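Local coordinates for acetoin utilization protein (Exiguobacterium sibiricum, PDB 2Q04) that probably transfers an acetyl group from acetyl-CoA to an acceptor, as a GNAT-family protein named for acetoin utilization, at residues 119-123 / 124-128; 149-152 / 153-156. All coordinates share one frame; numbering follows the deposited sequence.

Contact 1: residues 119-123 / 124-128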
loop_
_atom_site.group_PDB
_atom_site.type_symbol
_atom_site.label_atom_id
_atom_site.label_comp_id
_atom_site.label_asym_id
_atom_site.label_seq_id
_atom_site.Cartn_x
_atom_site.Cartn_y
_atom_site.Cartn_z
ATOM N N VAL A 119 -6.870 9.397 -2.611
ATOM C CA VAL A 119 -7.039 10.094 -1.346
ATOM C C VAL A 119 -5.756 10.037 -0.511
ATOM O O VAL A 119 -5.448 10.966 0.240
ATOM C CB VAL A 119 -8.221 9.495 -0.535
ATOM C CG1 VAL A 119 -8.307 10.129 0.856
ATOM C CG2 VAL A 119 -9.522 9.687 -1.289
ATOM N N SER A 120 -5.000 8.954 -0.668
ATOM C CA SER A 120 -3.723 8.809 0.015
ATOM C C SER A 120 -2.697 9.855 -0.461
ATOM O O SER A 120 -1.919 10.367 0.340
ATOM C CB SER A 120 -3.162 7.394 -0.186
ATOM O OG SER A 120 -3.936 6.428 0.512
HETATM N N MSE A 121 -2.727 10.185 -1.759
HETATM C CA MSE A 121 -1.743 11.117 -2.348
HETATM C C MSE A 121 -2.200 12.580 -2.310
HETATM O O MSE A 121 -1.459 13.468 -2.726
HETATM C CB MSE A 121 -1.427 10.720 -3.799
HETATM C CG MSE A 121 -0.880 9.317 -3.950
HETATM SE SE MSE A 121 0.642 8.985 -2.807
HETATM C CE MSE A 121 0.696 7.123 -2.945
ATOM N N LEU A 122 -3.410 12.826 -1.803
ATOM C CA LEU A 122 -3.929 14.203 -1.679
ATOM C C LEU A 122 -3.094 15.033 -0.707
ATOM O O LEU A 122 -3.063 16.272 -0.800
ATOM C CB LEU A 122 -5.391 14.198 -1.227
ATOM C CG LEU A 122 -6.437 13.968 -2.312
ATOM C CD1 LEU A 122 -7.852 14.050 -1.711
ATOM C CD2 LEU A 122 -6.276 14.982 -3.433
ATOM N N ASP A 123 -2.465 14.358 0.256
ATOM C CA ASP A 123 -1.585 15.021 1.211
ATOM C C ASP A 123 -0.272 15.418 0.515
ATOM O O ASP A 123 0.480 14.543 0.050
ATOM C CB ASP A 123 -1.294 14.091 2.397
ATOM C CG ASP A 123 -0.615 14.813 3.563
ATOM O OD1 ASP A 123 -0.052 15.900 3.352
ATOM O OD2 ASP A 123 -0.655 14.288 4.690
ATOM N N PRO A 124 0.016 16.742 0.447
ATOM C CA PRO A 124 1.254 17.209 -0.192
ATOM C C PRO A 124 2.524 16.609 0.430
ATOM O O PRO A 124 3.593 16.692 -0.166
ATOM C CB PRO A 124 1.221 18.725 0.035
ATOM C CG PRO A 124 -0.200 19.050 0.325
ATOM C CD PRO A 124 -0.793 17.864 0.971
ATOM N N ALA A 125 2.396 16.047 1.639
ATOM C CA ALA A 125 3.535 15.427 2.350
ATOM C C ALA A 125 4.044 14.204 1.637
ATOM O O ALA A 125 5.219 13.869 1.742
ATOM C CB ALA A 125 3.133 15.063 3.775
HETATM N N MSE A 126 3.159 13.536 0.891
HETATM C CA MSE A 126 3.525 12.292 0.171
HETATM C C MSE A 126 4.548 12.547 -0.939
HETATM O O MSE A 126 5.228 11.609 -1.395
HETATM C CB MSE A 126 2.272 11.626 -0.425
HETATM C CG MSE A 126 1.220 11.298 0.594
HETATM SE SE MSE A 126 1.898 10.155 1.964
HETATM C CE MSE A 126 1.221 8.468 1.360
ATOM N N GLU A 127 4.662 13.811 -1.374
ATOM C CA GLU A 127 5.612 14.178 -2.425
ATOM C C GLU A 127 7.040 14.213 -1.913
ATOM O O GLU A 127 7.981 14.277 -2.701
ATOM C CB GLU A 127 5.245 15.534 -3.032
ATOM C CG GLU A 127 3.905 15.543 -3.787
ATOM C CD GLU A 127 3.919 14.672 -5.076
ATOM O OE1 GLU A 127 4.977 14.082 -5.405
ATOM O OE2 GLU A 127 2.869 14.601 -5.753
ATOM N N HIS A 128 7.205 14.161 -0.590
ATOM C CA HIS A 128 8.530 14.186 0.020
ATOM C C HIS A 128 9.094 12.778 0.233
ATOM O O HIS A 128 10.240 12.617 0.660
ATOM C CB HIS A 128 8.482 14.933 1.345
ATOM C CG HIS A 128 8.129 16.378 1.207
ATOM N ND1 HIS A 128 9.080 17.371 1.100
ATOM C CD2 HIS A 128 6.927 17.000 1.131
ATOM C CE1 HIS A 128 8.480 18.541 0.981
ATOM N NE2 HIS A 128 7.174 18.343 0.995
#

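Contact 2: residues 149-152 / 153-156. With EDO (1,2-ethanediol), chain J.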
loop_
_atom_site.group_PDB
_atom_site.type_symbol
_atom_site.label_atom_id
_atom_site.label_comp_id
_atom_site.label_asym_id
_atom_site.label_seq_id
_atom_site.Cartn_x
_atom_site.Cartn_y
_atom_site.Cartn_z
ATOM N N VAL A 149 -3.225 -15.539 -12.795
ATOM C CA VAL A 149 -2.179 -14.774 -12.100
ATOM C C VAL A 149 -1.722 -13.542 -12.904
ATOM O O VAL A 149 -1.467 -12.478 -12.330
ATOM C CB VAL A 149 -0.929 -15.645 -11.759
ATOM C CG1 VAL A 149 0.123 -14.806 -11.050
ATOM C CG2 VAL A 149 -1.314 -16.815 -10.892
ATOM N N TRP A 150 -1.644 -13.684 -14.224
ATOM C CA TRP A 150 -1.109 -12.626 -15.067
ATOM C C TRP A 150 -2.154 -11.541 -15.339
ATOM O O TRP A 150 -1.816 -10.357 -15.391
ATOM C CB TRP A 150 -0.545 -13.230 -16.357
ATOM C CG TRP A 150 0.271 -14.514 -16.094
ATOM C CD1 TRP A 150 -0.164 -15.803 -16.228
ATOM C CD2 TRP A 150 1.613 -14.599 -15.570
ATOM N NE1 TRP A 150 0.838 -16.689 -15.866
ATOM C CE2 TRP A 150 1.935 -15.978 -15.457
ATOM C CE3 TRP A 150 2.573 -13.652 -15.205
ATOM C CZ2 TRP A 150 3.180 -16.427 -14.992
ATOM C CZ3 TRP A 150 3.821 -14.103 -14.742
ATOM C CH2 TRP A 150 4.106 -15.477 -14.641
ATOM N N ASP A 151 -3.435 -11.937 -15.432
ATOM C CA ASP A 151 -4.535 -10.962 -15.525
ATOM C C ASP A 151 -4.601 -10.158 -14.240
ATOM O O ASP A 151 -4.787 -8.939 -14.268
ATOM C CB ASP A 151 -5.863 -11.677 -15.771
ATOM C CG ASP A 151 -5.859 -12.481 -17.049
ATOM O OD1 ASP A 151 -4.953 -12.265 -17.884
ATOM O OD2 ASP A 151 -6.742 -13.345 -17.210
ATOM N N TYR A 152 -4.427 -10.843 -13.110
ATOM C CA TYR A 152 -4.414 -10.184 -11.812
ATOM C C TYR A 152 -3.285 -9.183 -11.744
ATOM O O TYR A 152 -3.472 -8.057 -11.312
ATOM C CB TYR A 152 -4.242 -11.209 -10.680
ATOM C CG TYR A 152 -4.399 -10.597 -9.313
ATOM C CD1 TYR A 152 -3.373 -9.835 -8.748
ATOM C CD2 TYR A 152 -5.604 -10.697 -8.620
ATOM C CE1 TYR A 152 -3.530 -9.214 -7.515
ATOM C CE2 TYR A 152 -5.772 -10.081 -7.380
ATOM C CZ TYR A 152 -4.725 -9.342 -6.833
ATOM O OH TYR A 152 -4.881 -8.726 -5.613
ATOM N N ARG A 153 -2.099 -9.621 -12.146
ATOM C CA ARG A 153 -0.913 -8.771 -12.136
ATOM C C ARG A 153 -1.097 -7.520 -12.993
ATOM O O ARG A 153 -0.784 -6.414 -12.559
ATOM C CB ARG A 153 0.317 -9.575 -12.608
ATOM C CG ARG A 153 1.527 -8.717 -13.084
ATOM C CD ARG A 153 2.102 -7.856 -11.976
ATOM N NE ARG A 153 3.071 -6.891 -12.495
ATOM C CZ ARG A 153 4.370 -7.150 -12.703
ATOM N NH1 ARG A 153 4.878 -8.330 -12.419
ATOM N NH2 ARG A 153 5.160 -6.209 -13.188
ATOM N N LYS A 154 -1.628 -7.700 -14.195
ATOM C CA LYS A 154 -1.844 -6.588 -15.115
ATOM C C LYS A 154 -2.830 -5.567 -14.541
ATOM O O LYS A 154 -2.582 -4.361 -14.590
ATOM C CB LYS A 154 -2.322 -7.122 -16.466
ATOM C CG LYS A 154 -1.230 -7.936 -17.227
ATOM C CD LYS A 154 -1.835 -8.907 -18.259
ATOM C CE LYS A 154 -0.786 -9.889 -18.775
ATOM N NZ LYS A 154 -1.370 -10.959 -19.636
ATOM N N ILE A 155 -3.902 -6.065 -13.929
ATOM C CA ILE A 155 -4.923 -5.208 -13.311
ATOM C C ILE A 155 -4.380 -4.509 -12.073
ATOM O O ILE A 155 -4.575 -3.325 -11.893
ATOM C CB ILE A 155 -6.182 -6.036 -12.941
ATOM C CG1 ILE A 155 -6.862 -6.545 -14.220
ATOM C CG2 ILE A 155 -7.149 -5.199 -12.135
ATOM C CD1 ILE A 155 -7.793 -7.715 -14.003
HETATM N N MSE A 156 -3.700 -5.257 -11.226
HETATM C CA MSE A 156 -3.153 -4.711 -10.009
HETATM C C MSE A 156 -2.098 -3.650 -10.308
HETATM O O MSE A 156 -1.967 -2.669 -9.574
HETATM C CB MSE A 156 -2.561 -5.827 -9.155
HETATM C CG MSE A 156 -1.905 -5.349 -7.876
HETATM SE SE MSE A 156 -0.066 -4.754 -8.146
HETATM C CE MSE A 156 0.728 -6.461 -8.827
HETATM C C1 EDO J . -4.004 -8.040 -3.180
HETATM O O1 EDO J . -3.203 -7.302 -4.132
HETATM C C2 EDO J . -3.526 -7.772 -1.768
HETATM O O2 EDO J . -3.981 -8.810 -0.902
#

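Contact 1: residues 119-123 / 124-128
At Ser120 the backbone O points at the selenomethionine Met126, whose CG lies 3.3 Å from it, with the methyl CE also close by; the hydroxyl OG turns back to Leu116 O in the preceding helical turn. Met121, also selenomethionine, sends its SE to within 3.9 Å of Met126 CB, and the two side chains cross at about a right angle. Leu122 adds its carbonyl O, 3.3 Å from Pro124 CD. Asp123 then makes the turn. Its carboxylate stands anti to the backbone N (chi1 -168°), which carries it forward over the next peptide: OD1 accepts Ala125 N at 3.0 Å, met from above the carboxylate plane, and Ala125 CB packs against the same oxygen. This is an Asx turn with Pro124 in its middle. The backbone O of Asp123 accepts Met126 N at 3.0 Å with a nearly straight N-H (162°), starting the 3-10 segment 124-128. The contact lies just past helix 112-121, the helix of the GNAT beta-alpha-beta crossover, and leads the chain toward strand 130-135. The other carboxylate oxygen, OD2, forms a salt bridge with Arg62 and takes a hydrogen bond from Gln6 N. With both oxygens engaged and a guanidinium beside it, this buried carboxylate is held against rotation and probably stays ionised, its charge balanced by Arg62, while Met121 and Met126 supply the apolar half of the turn.

Contact 2: residues 149-152 / 153-156
Tyr152 and the selenomethionine Met156 sit one turn apart on alpha-helix 149-162, and their meeting marks its tightly packed side. Because CG of Tyr152 is anti to the backbone N (chi1 -173°), the ring stands out from the helix, leaning toward the next turn, and its CE1 comes within 3.9 Å of Met156 CB, which approaches obliquely. Trp140 stacks on the tyrosine ring and also touches Met156, while Leu142 packs against the tyrosine. The phenol end reaches a 1,2-ethanediol, probably from the crystallisation liquor, whose O1 lies at the ring edge and makes a weak hydrogen bond to OH; the place of Tyr152 OH is less certain, so this bond is doubtful. With an alanine here, Trp140 is likely to lose its stacking partner and a gap to open beside Met156 CB. In the backbone, Met156 N gives a 2.8 Å hydrogen bond to Tyr152 O, and Arg153 N bonds Val149 O at 2.9 Å. Arg153 is tied beyond the segments, by a salt bridge from NE to Glu157 and a bond from NH1 to Ala180 O. On the looser solvent side, Asp151, Lys154 and Ile155 meet chiefly through the helix backbone, as where Ile155 N bonds Asp151 O. Lys154 lies extended over the carbonyl of Trp150, CG 3.1 Å from its O, and its NZ stops 4.2 Å from Asp151 OD1, too far for a salt bridge.

Overall arrangement
From the N terminus, the chain lays down strands 8-12 to 71-79 and strand 95-103 before helix 112-121 crosses to strand 130-135. Contact 1 lies where that crossover turns back: it closes the short connection from helix to strand, and its side chains reach strands 8-12, 62-68 and 71-79. The chain then passes through strand 130-135 and helix 142-145 to contact 2, in the first turns of helix 149-162, which packs against strand 182-187, the antiparallel neighbour of 130-135. The contacts follow in series and neither nest nor cross. Their centres are 26 Å apart and their nearest atoms about 12 Å, so they do not touch; strand 130-135 lies between them along the chain.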